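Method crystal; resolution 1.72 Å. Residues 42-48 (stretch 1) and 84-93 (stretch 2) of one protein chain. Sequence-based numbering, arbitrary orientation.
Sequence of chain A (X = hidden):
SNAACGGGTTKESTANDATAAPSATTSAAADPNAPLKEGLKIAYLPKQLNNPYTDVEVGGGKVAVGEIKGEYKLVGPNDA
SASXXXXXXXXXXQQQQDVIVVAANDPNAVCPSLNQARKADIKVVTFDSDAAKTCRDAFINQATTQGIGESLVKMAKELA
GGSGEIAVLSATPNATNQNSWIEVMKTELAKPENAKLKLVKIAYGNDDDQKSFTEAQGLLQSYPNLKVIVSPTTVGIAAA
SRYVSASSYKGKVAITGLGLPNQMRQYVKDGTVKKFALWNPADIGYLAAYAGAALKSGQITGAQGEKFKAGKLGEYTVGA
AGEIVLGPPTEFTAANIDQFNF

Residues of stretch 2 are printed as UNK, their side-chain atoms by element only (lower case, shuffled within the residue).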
# COMPACT_ATOMS: atom_id res chain seq x y z
N ILE A 42 -7.66 -16.59 -13.20
CA ILE A 42 -6.79 -15.74 -12.38
C ILE A 42 -7.20 -15.87 -10.92
O ILE A 42 -8.34 -15.57 -10.56
CB ILE A 42 -6.88 -14.26 -12.86
CG1 ILE A 42 -6.48 -14.16 -14.34
CG2 ILE A 42 -5.98 -13.38 -11.98
CD1 ILE A 42 -6.54 -12.74 -14.92
N ALA A 43 -6.29 -16.35 -10.09
CA ALA A 43 -6.62 -16.63 -8.69
C ALA A 43 -5.86 -15.69 -7.77
O ALA A 43 -4.71 -15.37 -8.03
CB ALA A 43 -6.28 -18.06 -8.36
N TYR A 44 -6.51 -15.27 -6.69
CA TYR A 44 -5.93 -14.35 -5.71
C TYR A 44 -5.71 -15.05 -4.37
O TYR A 44 -6.59 -15.75 -3.86
CB TYR A 44 -6.86 -13.15 -5.49
CG TYR A 44 -6.76 -12.16 -6.61
CD1 TYR A 44 -7.34 -12.43 -7.84
CD2 TYR A 44 -6.07 -10.98 -6.45
CE1 TYR A 44 -7.24 -11.53 -8.89
CE2 TYR A 44 -5.95 -10.08 -7.50
CZ TYR A 44 -6.54 -10.36 -8.71
OH TYR A 44 -6.43 -9.45 -9.74
N LEU A 45 -4.52 -14.84 -3.82
CA LEU A 45 -4.13 -15.39 -2.52
C LEU A 45 -3.57 -14.26 -1.68
O LEU A 45 -2.35 -14.00 -1.67
CB LEU A 45 -3.06 -16.49 -2.68
CG LEU A 45 -2.43 -17.12 -1.43
CD1 LEU A 45 -3.48 -17.53 -0.42
CD2 LEU A 45 -1.58 -18.32 -1.83
N PRO A 46 -4.46 -13.57 -0.96
CA PRO A 46 -4.03 -12.49 -0.06
C PRO A 46 -3.38 -13.08 1.19
O PRO A 46 -3.34 -14.30 1.35
CB PRO A 46 -5.34 -11.79 0.28
CG PRO A 46 -6.36 -12.91 0.27
CD PRO A 46 -5.91 -13.85 -0.83
N LYS A 47 -2.86 -12.22 2.06
CA LYS A 47 -2.28 -12.68 3.32
C LYS A 47 -3.33 -13.31 4.24
O LYS A 47 -3.08 -14.35 4.85
CB LYS A 47 -1.57 -11.53 4.04
CG LYS A 47 -0.43 -10.95 3.21
CD LYS A 47 0.46 -10.05 4.05
CE LYS A 47 1.84 -9.96 3.43
NZ LYS A 47 2.68 -8.95 4.13
N GLN A 48 -4.49 -12.67 4.34
CA GLN A 48 -5.60 -13.20 5.13
C GLN A 48 -6.94 -12.88 4.47
O GLN A 48 -7.19 -11.74 4.08
CB GLN A 48 -5.59 -12.65 6.56
CG GLN A 48 -4.57 -13.30 7.49
CD GLN A 48 -4.91 -13.11 8.96
OE1 GLN A 48 -6.08 -12.99 9.33
NE2 GLN A 48 -3.88 -13.09 9.81
N UNK A 84 -0.33 -22.91 5.85
CA UNK A 84 0.69 -22.14 5.16
C UNK A 84 0.20 -21.63 3.81
O UNK A 84 -0.68 -22.21 3.18
c UNK A 84 1.91 -23.02 4.91
o UNK A 84 1.59 -24.05 4.00
N UNK A 85 0.79 -20.54 3.33
CA UNK A 85 0.49 -20.08 1.99
C UNK A 85 0.90 -21.10 0.94
O UNK A 85 0.30 -21.17 -0.12
n UNK A 85 0.20 -15.37 1.51
c UNK A 85 0.52 -17.59 2.41
c UNK A 85 1.08 -16.28 1.92
c UNK A 85 1.18 -18.75 1.71
o UNK A 85 2.30 -16.11 1.88
N UNK A 86 1.92 -21.89 1.24
CA UNK A 86 2.38 -22.92 0.31
C UNK A 86 1.26 -23.92 -0.03
O UNK A 86 1.10 -24.30 -1.20
c UNK A 86 4.04 -24.83 0.02
c UNK A 86 4.79 -22.60 0.91
c UNK A 86 3.65 -23.61 0.86
N UNK A 87 0.46 -24.29 0.96
CA UNK A 87 -0.63 -25.25 0.75
C UNK A 87 -1.62 -24.68 -0.27
O UNK A 87 -2.10 -25.39 -1.15
c UNK A 87 -1.34 -25.60 2.06
o UNK A 87 -1.96 -24.45 2.62
N UNK A 88 -1.88 -23.39 -0.16
CA UNK A 88 -2.79 -22.73 -1.10
C UNK A 88 -2.19 -22.61 -2.50
O UNK A 88 -2.88 -22.83 -3.49
o UNK A 88 -6.47 -21.79 4.09
c UNK A 88 -3.25 -21.36 -0.57
c UNK A 88 -4.37 -21.38 3.08
c UNK A 88 -6.25 -21.90 1.71
c UNK A 88 -4.11 -21.46 0.67
c UNK A 88 -3.58 -21.26 1.94
c UNK A 88 -5.46 -21.79 0.58
c UNK A 88 -5.70 -21.69 2.96
N UNK A 89 -0.92 -22.26 -2.58
CA UNK A 89 -0.26 -22.14 -3.89
C UNK A 89 -0.29 -23.50 -4.61
O UNK A 89 -0.55 -23.58 -5.81
c UNK A 89 1.20 -21.67 -3.74
c UNK A 89 1.23 -20.22 -3.24
c UNK A 89 2.59 -19.79 -2.70
c UNK A 89 1.95 -21.82 -5.09
N UNK A 90 -0.03 -24.56 -3.86
CA UNK A 90 -0.02 -25.90 -4.42
C UNK A 90 -1.40 -26.29 -4.94
O UNK A 90 -1.52 -26.95 -5.98
n UNK A 90 2.46 -27.25 -2.02
o UNK A 90 2.72 -26.50 -4.12
c UNK A 90 0.47 -26.93 -3.39
c UNK A 90 1.99 -26.87 -3.20
N UNK A 91 -2.43 -25.87 -4.21
CA UNK A 91 -3.80 -26.10 -4.67
C UNK A 91 -4.06 -25.37 -5.99
O UNK A 91 -4.62 -25.95 -6.92
c UNK A 91 -6.24 -25.90 -4.12
c UNK A 91 -4.82 -25.62 -3.63
o UNK A 91 -4.59 -26.30 -2.39
N UNK A 92 -3.65 -24.11 -6.07
CA UNK A 92 -3.88 -23.34 -7.28
C UNK A 92 -3.16 -23.94 -8.49
O UNK A 92 -3.66 -23.91 -9.60
c UNK A 92 -5.80 -21.15 -6.41
c UNK A 92 -3.48 -21.88 -7.09
c UNK A 92 -4.31 -21.13 -6.04
c UNK A 92 -3.81 -19.69 -5.90
N UNK A 93 -1.97 -24.49 -8.25
CA UNK A 93 -1.24 -25.20 -9.31
C UNK A 93 -2.03 -26.40 -9.83
O UNK A 93 -2.20 -26.56 -11.04
c UNK A 93 0.81 -26.55 -9.90
c UNK A 93 1.03 -24.46 -8.50
c UNK A 93 2.35 -24.82 -7.80
c UNK A 93 0.15 -25.67 -8.84

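Position 84 has two side-chain atoms, one carbon and then one oxygen. It does not reach stretch 1. This is Ser84, at the N-cap of the helix. Its OG accepts a capping bond from the backbone N of position 87 at 3.3 Å.

Position 85 has three carbons in line, the third carrying one oxygen and one nitrogen. The nitrogen lies 3.7 Å from Pro46 O and 4.1 Å from Lys47 CA. This is Gln85, and that nitrogen is NE2. The side chain points toward the strand, but no hydrogen bond to stretch 1 is made. Both amide atoms are hydrogen-bonded elsewhere in the structure. The backbone also takes part: Gln85 O is 3.8 Å from Leu45 CD2.

Position 86 has three carbons, the first carrying the other two. It points away from stretch 1 and touches nothing there. This is Val86.

Position 87 has one carbon and one oxygen. The CA-to-CB bond runs sideways to stretch 1, and the side chain makes no contact there. This is Ser87. Its OG donates to Ser84 O at 2.6 Å. With the capping bond, this ties the first turn of the helix to the residue before it.

Position 88 has one carbon followed by a six-carbon ring bearing an oxygen. The CB is 3.7 Å from Leu45 CD2. The ring and its oxygen identify Tyr88. Its CA-to-CB bond points toward the strand, but the end of the side chain leads away. Leu45 CD1 approaches the ring obliquely.

Position 89 has four carbons, forked at the first, with one arm two carbons long. The first carbon of that arm comes within 3.7 Å of Leu45 CD2. This is Ile89, and the touching atom is CG1. Its CA-to-CB bond runs sideways to stretch 1.

Position 90 has two carbons, the second carrying one oxygen and one nitrogen. It is exposed and out of reach of stretch 1. This is Asn90.

Position 91 has one carbon carrying an oxygen and a carbon. It makes no contact with the strand. This is Thr91, whose OG1 donates to Ser87 O at 2.9 Å.

Position 92 has four carbons, forked at the second. It points toward the strand, and both terminal carbons lie close to Ala43 CB. This is Leu92. Its CD2 is the nearer of the two, 3.7 Å from Ala43 CB.

Position 93 has four carbons, forked at the first, with one longer arm. It is out of reach of stretch 1. This is Ile93.

The strand and helix run nearly antiparallel, at 173°, with their axes 9.9 Å apart at closest approach. Ala43 and Leu45 point toward the helix, while Tyr44 between them points away, as expected for a strand. Leu45 is the centre of the contact: its CD2 packs against Tyr88 and Ile89 and meets Gln85 O. Ala43 supplies a second apolar contact, with Leu92. No hydrogen bond crosses between the stretches, so the pairing rests on packing, with 314 Å² buried in total.

Stretch 2 (84-93) SQVSYINTLI
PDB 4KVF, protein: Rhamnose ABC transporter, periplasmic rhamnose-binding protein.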